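Local coordinates for protein GTPase subunit of restriction endonuclease (Thermococcus gammatolerans, PDB 6P0F) that probably recognises modified DNA, most likely methylated adenine, through its N-terminal YTH domain, which would target the restriction complex to its substrate, at residues Thr14-Asn19 and Tyr51-Ser56; Val28-Leu33 and Asp40-Cys45; Lys77-Ser80 and Val84-Asn87; Phe110-Asp113 and Gly118-Phe121. All coordinates share one frame; numbering follows the deposited sequence.

Contact 1: Thr14-Asn19 and Tyr51-Ser56; sequences TDEYEN and YFWGRS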
# COMPACT_ATOMS: atom_id res chain seq x y z
N THR A 14 -11.12 3.63 -10.90
CA THR A 14 -10.93 4.96 -10.39
C THR A 14 -9.50 5.42 -10.66
O THR A 14 -8.61 4.63 -11.00
CB THR A 14 -11.22 5.07 -8.88
OG1 THR A 14 -10.17 4.45 -8.12
CG2 THR A 14 -12.55 4.41 -8.52
N ASP A 15 -9.29 6.72 -10.47
CA ASP A 15 -7.94 7.27 -10.60
C ASP A 15 -6.99 6.61 -9.60
O ASP A 15 -5.78 6.51 -9.87
CB ASP A 15 -7.97 8.78 -10.39
CG ASP A 15 -8.62 9.53 -11.55
OD1 ASP A 15 -8.88 8.92 -12.62
OD2 ASP A 15 -8.85 10.74 -11.40
N GLU A 16 -7.51 6.21 -8.44
CA GLU A 16 -6.70 5.51 -7.44
C GLU A 16 -6.06 4.25 -8.02
O GLU A 16 -4.86 3.98 -7.78
CB GLU A 16 -7.57 5.17 -6.24
CG GLU A 16 -6.84 4.59 -5.09
CD GLU A 16 -7.72 4.52 -3.84
OE1 GLU A 16 -8.85 3.94 -3.90
OE2 GLU A 16 -7.28 5.07 -2.80
N TYR A 17 -6.83 3.47 -8.77
CA TYR A 17 -6.25 2.28 -9.37
C TYR A 17 -5.21 2.66 -10.41
O TYR A 17 -4.17 2.02 -10.51
CB TYR A 17 -7.28 1.36 -10.02
CG TYR A 17 -6.64 0.10 -10.54
CD1 TYR A 17 -6.35 -0.97 -9.68
CD2 TYR A 17 -6.24 -0.03 -11.87
CE1 TYR A 17 -5.74 -2.12 -10.13
CE2 TYR A 17 -5.61 -1.19 -12.32
CZ TYR A 17 -5.36 -2.22 -11.45
OH TYR A 17 -4.74 -3.39 -11.86
N GLU A 18 -5.50 3.68 -11.23
CA GLU A 18 -4.51 4.13 -12.20
C GLU A 18 -3.19 4.49 -11.51
O GLU A 18 -2.11 4.12 -11.97
CB GLU A 18 -5.05 5.32 -12.99
CG GLU A 18 -6.33 4.98 -13.75
CD GLU A 18 -6.09 3.92 -14.81
OE1 GLU A 18 -6.53 2.77 -14.62
OE2 GLU A 18 -5.45 4.22 -15.84
N ASN A 19 -3.28 5.22 -10.39
CA ASN A 19 -2.07 5.60 -9.67
C ASN A 19 -1.35 4.38 -9.10
O ASN A 19 -0.12 4.30 -9.14
CB ASN A 19 -2.44 6.57 -8.55
CG ASN A 19 -2.88 7.94 -9.07
OD1 ASN A 19 -2.80 8.20 -10.25
ND2 ASN A 19 -3.35 8.79 -8.17
N TYR A 51 9.22 1.28 -6.16
CA TYR A 51 7.81 1.03 -5.90
C TYR A 51 7.38 1.87 -4.71
O TYR A 51 8.02 1.83 -3.67
CB TYR A 51 7.55 -0.45 -5.59
CG TYR A 51 7.92 -1.36 -6.73
CD1 TYR A 51 7.06 -1.56 -7.79
CD2 TYR A 51 9.15 -1.99 -6.74
CE1 TYR A 51 7.40 -2.35 -8.85
CE2 TYR A 51 9.50 -2.83 -7.81
CZ TYR A 51 8.61 -3.00 -8.85
OH TYR A 51 8.91 -3.81 -9.93
N PHE A 52 6.28 2.59 -4.84
CA PHE A 52 5.88 3.43 -3.73
C PHE A 52 4.40 3.79 -3.85
O PHE A 52 3.81 3.75 -4.92
CB PHE A 52 6.76 4.70 -3.64
CG PHE A 52 6.66 5.64 -4.84
CD1 PHE A 52 7.37 5.39 -6.00
CD2 PHE A 52 5.88 6.78 -4.79
CE1 PHE A 52 7.27 6.25 -7.08
CE2 PHE A 52 5.81 7.63 -5.87
CZ PHE A 52 6.48 7.35 -7.01
N TRP A 53 3.83 4.13 -2.70
CA TRP A 53 2.44 4.54 -2.58
C TRP A 53 2.41 5.79 -1.71
O TRP A 53 3.38 6.11 -1.04
CB TRP A 53 1.60 3.41 -1.98
CG TRP A 53 0.13 3.72 -1.97
CD1 TRP A 53 -0.70 3.83 -0.89
CD2 TRP A 53 -0.68 4.01 -3.13
NE1 TRP A 53 -1.97 4.18 -1.30
CE2 TRP A 53 -1.99 4.27 -2.66
CE3 TRP A 53 -0.43 4.07 -4.49
CZ2 TRP A 53 -3.04 4.60 -3.54
CZ3 TRP A 53 -1.48 4.37 -5.35
CH2 TRP A 53 -2.77 4.61 -4.86
N GLY A 54 1.34 6.57 -1.83
CA GLY A 54 1.27 7.82 -1.11
C GLY A 54 -0.12 8.03 -0.54
O GLY A 54 -1.11 7.55 -1.10
N ARG A 55 -0.17 8.76 0.56
CA ARG A 55 -1.44 9.04 1.24
C ARG A 55 -1.45 10.50 1.69
O ARG A 55 -0.41 11.15 1.75
CB ARG A 55 -1.64 8.15 2.46
CG ARG A 55 -1.74 6.67 2.15
CD ARG A 55 -2.05 5.86 3.40
NE ARG A 55 -3.34 6.23 3.94
CZ ARG A 55 -3.50 6.86 5.09
NH1 ARG A 55 -2.43 7.17 5.83
NH2 ARG A 55 -4.71 7.17 5.51
N SER A 56 -2.66 10.98 2.03
CA SER A 56 -2.87 12.34 2.54
C SER A 56 -2.38 12.54 3.97
O SER A 56 -2.12 13.69 4.34
CB SER A 56 -4.35 12.72 2.51
OG SER A 56 -4.97 12.34 1.30
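Helix 15-26 packs on the main mixed sheet of this YTH domain partly through the indole of Trp53, which reaches from strand 49-55 to Glu16 and Asn19 in the first turns of the helix. The nearest approach is between Trp53 CH2 and Glu16 O, 3.6 Å, and one atom further round the six-membered ring Trp53 CZ3 lies 3.8 Å from Asn19 C. Both backbone atoms sit close to the indole plane, beyond its rim, which shows that the ring meets the helix with its edge. Aliphatic carbons complete the touch: Glu16 CG is 4.1 Å from Trp53 CH2, and Asn19 CB is 4.0 Å from Trp53 CZ3. With CG anti to the backbone N (chi1 -173°), the indole extends across a gap in which the CA atoms of Asn19 and Trp53 are still 8.5 Å apart. Other side chains pack on it: Phe73 meets it edge-to-face, and Ile8 and Ile10 of strand 5-11 and Ile24 of the same helix touch it. The contact is thus a helix-on-sheet junction of an alpha/beta fold, held by packing, and it buries 128 Å² in all. The polar ends of the helix residues turn to other partners: Glu16 OE1 accepts from Gly11 N, and Asn19 OD1 from Arg116 N. Thr14 occupies the N-cap, where its OG1 takes a weak bond from Glu16 N at 3.2 Å, bent to 121° at the hydrogen, and is also hydrogen-bonded to Gly11 O.

Contact 2: Val28-Leu33 and Asp40-Cys45; sequences VKRNEL and DILDNC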
# COMPACT_ATOMS: atom_id res chain seq x y z
N VAL A 28 8.47 2.70 -11.05
CA VAL A 28 9.08 3.74 -11.88
C VAL A 28 10.59 3.59 -11.88
O VAL A 28 11.21 3.17 -10.90
CB VAL A 28 8.69 5.17 -11.42
CG1 VAL A 28 7.18 5.35 -11.36
CG2 VAL A 28 9.28 5.50 -10.08
N LYS A 29 11.21 3.94 -13.01
CA LYS A 29 12.66 3.93 -13.07
C LYS A 29 13.20 4.89 -12.02
O LYS A 29 12.62 5.95 -11.77
CB LYS A 29 13.12 4.33 -14.46
CG LYS A 29 12.82 3.26 -15.51
CD LYS A 29 13.14 3.71 -16.92
CE LYS A 29 12.48 2.78 -17.96
NZ LYS A 29 12.67 3.24 -19.38
N ARG A 30 14.32 4.52 -11.41
CA ARG A 30 14.90 5.36 -10.37
C ARG A 30 15.17 6.78 -10.88
O ARG A 30 15.02 7.74 -10.11
CB ARG A 30 16.20 4.74 -9.87
CG ARG A 30 16.91 5.58 -8.85
CD ARG A 30 18.21 4.91 -8.35
NE ARG A 30 19.05 5.91 -7.71
CZ ARG A 30 19.80 5.69 -6.65
NH1 ARG A 30 19.84 4.49 -6.10
NH2 ARG A 30 20.51 6.67 -6.13
N ASN A 31 15.54 6.94 -12.14
CA ASN A 31 15.82 8.30 -12.63
C ASN A 31 14.60 9.20 -12.61
O ASN A 31 14.77 10.42 -12.60
CB ASN A 31 16.44 8.22 -14.03
CG ASN A 31 17.82 7.60 -14.00
OD1 ASN A 31 18.42 7.44 -12.93
ND2 ASN A 31 18.35 7.27 -15.17
N GLU A 32 13.37 8.65 -12.61
CA GLU A 32 12.17 9.46 -12.50
C GLU A 32 12.05 10.12 -11.13
O GLU A 32 11.31 11.10 -10.98
CB GLU A 32 10.92 8.63 -12.82
CG GLU A 32 10.99 7.85 -14.16
CD GLU A 32 9.71 7.02 -14.47
OE1 GLU A 32 9.79 5.76 -14.72
OE2 GLU A 32 8.62 7.66 -14.48
N LEU A 33 12.78 9.63 -10.12
CA LEU A 33 12.73 10.20 -8.78
C LEU A 33 13.99 10.96 -8.39
O LEU A 33 13.97 11.68 -7.38
CB LEU A 33 12.49 9.10 -7.74
CG LEU A 33 11.18 8.32 -7.86
CD1 LEU A 33 11.12 7.18 -6.84
CD2 LEU A 33 10.03 9.24 -7.71
N ASP A 40 19.91 8.65 -0.45
CA ASP A 40 19.94 7.65 0.61
C ASP A 40 18.73 6.73 0.52
O ASP A 40 18.83 5.51 0.66
CB ASP A 40 19.97 8.37 1.96
CG ASP A 40 18.72 9.26 2.13
OD1 ASP A 40 18.41 9.97 1.17
OD2 ASP A 40 17.98 9.02 3.07
N ILE A 41 17.55 7.34 0.35
CA ILE A 41 16.32 6.57 0.22
C ILE A 41 16.39 5.67 -1.00
O ILE A 41 16.10 4.47 -0.94
CB ILE A 41 15.11 7.51 0.16
CG1 ILE A 41 15.04 8.39 1.40
CG2 ILE A 41 13.88 6.70 -0.07
CD1 ILE A 41 14.80 7.66 2.67
N LEU A 42 16.77 6.25 -2.15
CA LEU A 42 16.82 5.48 -3.39
C LEU A 42 17.83 4.34 -3.30
O LEU A 42 17.56 3.22 -3.76
CB LEU A 42 17.16 6.42 -4.54
CG LEU A 42 16.17 7.56 -4.77
CD1 LEU A 42 16.67 8.45 -5.90
CD2 LEU A 42 14.80 6.98 -5.08
N ASP A 43 18.99 4.59 -2.70
CA ASP A 43 20.01 3.56 -2.55
C ASP A 43 19.51 2.41 -1.67
O ASP A 43 19.73 1.23 -1.95
CB ASP A 43 21.27 4.17 -1.95
CG ASP A 43 22.10 5.00 -2.96
OD1 ASP A 43 21.87 4.94 -4.19
OD2 ASP A 43 23.03 5.71 -2.49
N ASN A 44 18.89 2.75 -0.55
CA ASN A 44 18.47 1.73 0.40
C ASN A 44 17.25 0.95 -0.07
O ASN A 44 17.07 -0.20 0.34
CB ASN A 44 18.18 2.39 1.76
CG ASN A 44 19.45 2.71 2.52
OD1 ASN A 44 20.57 2.46 2.05
ND2 ASN A 44 19.28 3.32 3.69
N CYS A 45 16.40 1.54 -0.92
CA CYS A 45 15.08 0.99 -1.16
C CYS A 45 14.66 0.75 -2.61
O CYS A 45 13.56 0.21 -2.82
CB CYS A 45 14.02 1.89 -0.51
SG CYS A 45 14.11 1.87 1.31
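Arg30 and Asp43 form a salt bridge in which two guanidinium nitrogens converge on one carboxylate oxygen. Arg30 NH1 lies 2.8 Å from Asp43 OD1 and Arg30 NH2 2.9 Å from the same Asp43 OD1; both bonds are bent, 147° at the straighter, as expected when two donors converge on one acceptor. The oxygen lies almost in the guanidinium plane, but the carboxylate is turned 43° against it: NH1 comes in on the anti side of OD1, whereas NH2 approaches from above the carboxylate plane. Leu42 supplies a floor, its CB placed over the centre of one guanidinium face, 3.5 Å from Arg30 CZ. The extended chain of Arg30, CG anti to the backbone N (chi1 177°), carries its NE past Leu42 CD1 at 3.9 Å. On the other branch of the leucine, Leu42 CD2 rests 4.1 Å from Leu33 CD1, and Leu33 packs on Cys50 and Phe52 of strand 49-55 and on Phe114.

Further out, the loop that follows the short strand 28-29 is shaped by its own bonds: Leu33 N donates to Arg30 O at 2.9 Å, and Lys29 N to Glu32 OE1 at 2.9 Å. The contact joins this loop to helix 39-45, tied at Cys45 by a disulfide to Cys98 of strand 91-102. Arg30 is shared by two carboxylates, Asp43 at its NH1/NH2 end and Glu34 OE1 in a second salt bridge at NE, with a leucine over one face, which probably favours its positive charge and restricts rotation of the guanidinium.

Contact 3: Lys77-Ser80 and Val84-Asn87; sequences KRIS and VDLN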
# COMPACT_ATOMS: atom_id res chain seq x y z
N LYS A 77 -13.76 -3.58 -6.75
CA LYS A 77 -14.78 -2.56 -7.06
C LYS A 77 -15.45 -2.10 -5.77
O LYS A 77 -16.16 -2.88 -5.11
CB LYS A 77 -15.77 -3.16 -8.06
CG LYS A 77 -17.03 -2.37 -8.28
CD LYS A 77 -16.75 -1.07 -8.98
CE LYS A 77 -18.09 -0.44 -9.40
NZ LYS A 77 -18.32 -0.52 -10.89
N ARG A 78 -15.19 -0.86 -5.40
CA ARG A 78 -15.80 -0.31 -4.20
C ARG A 78 -17.26 -0.04 -4.49
O ARG A 78 -17.57 0.71 -5.42
CB ARG A 78 -15.09 0.97 -3.78
CG ARG A 78 -15.69 1.53 -2.51
CD ARG A 78 -14.84 2.66 -1.89
NE ARG A 78 -13.49 2.20 -1.57
CZ ARG A 78 -13.16 1.53 -0.47
NH1 ARG A 78 -14.09 1.27 0.44
NH2 ARG A 78 -11.91 1.14 -0.27
N ILE A 79 -18.16 -0.65 -3.72
CA ILE A 79 -19.60 -0.46 -3.94
C ILE A 79 -20.32 0.18 -2.77
O ILE A 79 -21.50 0.49 -2.89
CB ILE A 79 -20.31 -1.77 -4.32
CG1 ILE A 79 -20.03 -2.86 -3.29
CG2 ILE A 79 -19.97 -2.16 -5.72
CD1 ILE A 79 -21.00 -4.02 -3.41
N SER A 80 -19.65 0.45 -1.68
CA SER A 80 -20.29 1.15 -0.58
C SER A 80 -19.16 1.52 0.34
O SER A 80 -18.01 1.15 0.11
CB SER A 80 -21.35 0.31 0.12
OG SER A 80 -22.38 1.14 0.65
N VAL A 84 -16.62 -4.12 -0.81
CA VAL A 84 -16.22 -4.43 -2.16
C VAL A 84 -17.30 -5.30 -2.78
O VAL A 84 -18.04 -6.00 -2.09
CB VAL A 84 -14.84 -5.14 -2.20
CG1 VAL A 84 -14.95 -6.53 -1.55
CG2 VAL A 84 -14.26 -5.25 -3.60
N ASP A 85 -17.37 -5.27 -4.11
CA ASP A 85 -18.30 -6.12 -4.85
C ASP A 85 -17.66 -7.48 -5.06
O ASP A 85 -16.77 -7.64 -5.91
CB ASP A 85 -18.65 -5.49 -6.20
CG ASP A 85 -19.75 -6.25 -6.94
OD1 ASP A 85 -20.06 -7.39 -6.56
OD2 ASP A 85 -20.31 -5.67 -7.89
N LEU A 86 -18.14 -8.49 -4.33
CA LEU A 86 -17.52 -9.80 -4.45
C LEU A 86 -17.97 -10.55 -5.69
O LEU A 86 -17.49 -11.67 -5.92
CB LEU A 86 -17.80 -10.66 -3.22
CG LEU A 86 -17.15 -10.17 -1.93
CD1 LEU A 86 -17.60 -10.97 -0.73
CD2 LEU A 86 -15.62 -10.23 -2.05
N ASN A 87 -18.87 -10.00 -6.49
CA ASN A 87 -19.16 -10.61 -7.78
C ASN A 87 -18.29 -10.06 -8.91
O ASN A 87 -18.43 -10.51 -10.05
CB ASN A 87 -20.65 -10.45 -8.13
CG ASN A 87 -21.56 -11.14 -7.13
OD1 ASN A 87 -21.48 -12.36 -6.93
ND2 ASN A 87 -22.40 -10.36 -6.48
O HOH W 1 -14.54 -6.34 -6.97
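Backbone bonding between Lys77 and Asp85 comes first: Asp85 N donates to Lys77 O at 2.9 Å, with an N-H...O angle of 153°. The same oxygen receives a CA-H...O contact, Val84 CA standing 3.3 Å from Lys77 O. A water adds a bridge, accepting from Lys77 N at 2.9 Å and donating to Asp85 O at 2.8 Å.

These links close the base of a small beta hairpin, strands 78-80 and 83-84, inserted between strands 70-76 and 91-102 of the main sheet. Arg78 and Val84 form an antiparallel non-hydrogen-bonded pair, and Ile79 and Ser80 both face a single residue of strand 83-84, a classic beta bulge.

Apolar contact comes from Ile79, which crosses Asp85 at about a right angle: Ile79 CG2 lies 3.6 Å from Asp85 CB, and Ile79 CD1 is 3.7 Å from Asp85 CA. Val84 CG2, anti to its own nitrogen, meets the Lys77 backbone instead.

Asp85 also makes an Asx turn, its OD1 accepting from Asn87 N at 2.9 Å; with a leucine in its place, Asn87 N would probably lose this acceptor and the turn its brace. Lys77 NZ and Asp85 OD2 remain 6.3 Å apart, too far for a salt bridge.

Contact 4: Phe110-Asp113 and Gly118-Phe121; sequences FLND and GENF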
# COMPACT_ATOMS: atom_id res chain seq x y z
N PHE A 110 6.29 17.36 -8.07
CA PHE A 110 6.82 16.23 -8.84
C PHE A 110 5.89 15.01 -8.78
O PHE A 110 5.92 14.17 -9.69
CB PHE A 110 8.25 15.83 -8.38
CG PHE A 110 8.30 14.97 -7.15
CD1 PHE A 110 8.11 15.52 -5.88
CD2 PHE A 110 8.58 13.62 -7.25
CE1 PHE A 110 8.17 14.72 -4.75
CE2 PHE A 110 8.65 12.82 -6.12
CZ PHE A 110 8.45 13.36 -4.87
N LEU A 111 5.07 14.90 -7.75
CA LEU A 111 4.18 13.74 -7.62
C LEU A 111 3.18 13.70 -8.76
O LEU A 111 2.67 12.62 -9.09
CB LEU A 111 3.47 13.75 -6.26
CG LEU A 111 4.41 13.57 -5.07
CD1 LEU A 111 3.68 13.79 -3.76
CD2 LEU A 111 5.08 12.20 -5.11
N ASN A 112 2.88 14.85 -9.39
CA ASN A 112 1.97 14.85 -10.52
C ASN A 112 2.59 14.25 -11.76
O ASN A 112 1.85 13.98 -12.72
CB ASN A 112 1.50 16.29 -10.82
CG ASN A 112 0.72 16.90 -9.68
OD1 ASN A 112 -0.19 16.29 -9.11
ND2 ASN A 112 1.07 18.14 -9.34
N ASP A 113 3.91 14.03 -11.77
CA ASP A 113 4.57 13.27 -12.83
C ASP A 113 3.99 11.86 -12.94
O ASP A 113 3.99 11.27 -14.03
CB ASP A 113 6.09 13.11 -12.58
CG ASP A 113 6.91 14.42 -12.63
OD1 ASP A 113 6.37 15.50 -12.96
OD2 ASP A 113 8.14 14.32 -12.33
N GLY A 118 -1.62 13.82 -7.81
CA GLY A 118 -0.55 13.28 -7.00
C GLY A 118 -0.16 14.18 -5.85
O GLY A 118 0.25 13.71 -4.78
N GLU A 119 -0.30 15.49 -6.05
CA GLU A 119 0.17 16.46 -5.08
C GLU A 119 -0.53 16.32 -3.75
O GLU A 119 0.01 16.76 -2.73
CB GLU A 119 -0.01 17.88 -5.62
CG GLU A 119 -1.43 18.19 -6.03
CD GLU A 119 -1.50 19.52 -6.74
OE1 GLU A 119 -0.44 19.98 -7.22
OE2 GLU A 119 -2.60 20.12 -6.82
N ASN A 120 -1.70 15.67 -3.73
CA ASN A 120 -2.41 15.43 -2.48
C ASN A 120 -1.75 14.36 -1.61
O ASN A 120 -1.91 14.37 -0.38
CB ASN A 120 -3.85 14.99 -2.76
CG ASN A 120 -4.71 16.09 -3.36
OD1 ASN A 120 -4.32 17.26 -3.39
ND2 ASN A 120 -5.89 15.71 -3.85
N PHE A 121 -1.01 13.43 -2.21
CA PHE A 121 -0.64 12.18 -1.55
C PHE A 121 0.82 12.20 -1.11
O PHE A 121 1.65 11.35 -1.51
CB PHE A 121 -0.92 11.00 -2.49
CG PHE A 121 -2.32 10.99 -3.04
CD1 PHE A 121 -3.38 10.75 -2.21
CD2 PHE A 121 -2.56 11.24 -4.37
CE1 PHE A 121 -4.68 10.74 -2.70
CE2 PHE A 121 -3.86 11.25 -4.87
CZ PHE A 121 -4.91 10.99 -4.03
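Glu119 lies against the amide of Asn112 along its whole length. Its CB is 3.8 Å from Asn112 OD1, and chi1 of 56° sets CG between the backbone N and the carbonyl carbon, also beside that oxygen. Glu119 CD passes 3.9 Å from Asn112 ND2, and at the tip Glu119 OE1 accepts from Asn112 ND2 at 3.2 Å. That bond is nearly straight, 168° at the hydrogen; OE1 lies in the amide plane, yet the donor stands above the carboxylate plane. At the amide's other end Glu119 N donates to Asn112 OD1 at 3.2 Å from above the carbonyl plane.

Asn112 thus grips one residue twice, joining two turns of the long loop between strands 91-102 and 123-127; the second turn, 118-120, is a 3-10 segment. Replaced by an alanine, Asn112 would no longer offer either bond, and Glu119 would probably be freer to swing away from the first turn. The turns pack closely, the CA atoms of Asn112 and Gly118 4.6 Å apart, because Gly118 has no side chain: a CB there would fall about 2.4 Å from Leu111 O, a clash. Leu111 CB lies 3.5 Å from Gly118 O.

Contact 1 is the most central, its centre about 8 Å from the chain's centre, and relies on packing round a buried indole; the centres of contacts 2, 3 and 4, which add polar bonds, lie about 16 to 19 Å out. Contacts 1 and 2 share the main sheet through neighbouring strands 49-55 and 28-29, and Phe52 packs on Val28 and Leu33. Contact 4 joins contact 1 through Phe121 against Gly54, and contact 2 through Phe110 against Leu33. The hairpin of contact 3 touches none of these, though its nearest atoms come within about 5 Å of contact 1. The chemistry follows: a salt bridge in contact 2, backbone and water bonds in contact 3, amide-carboxylate bonding in contact 4.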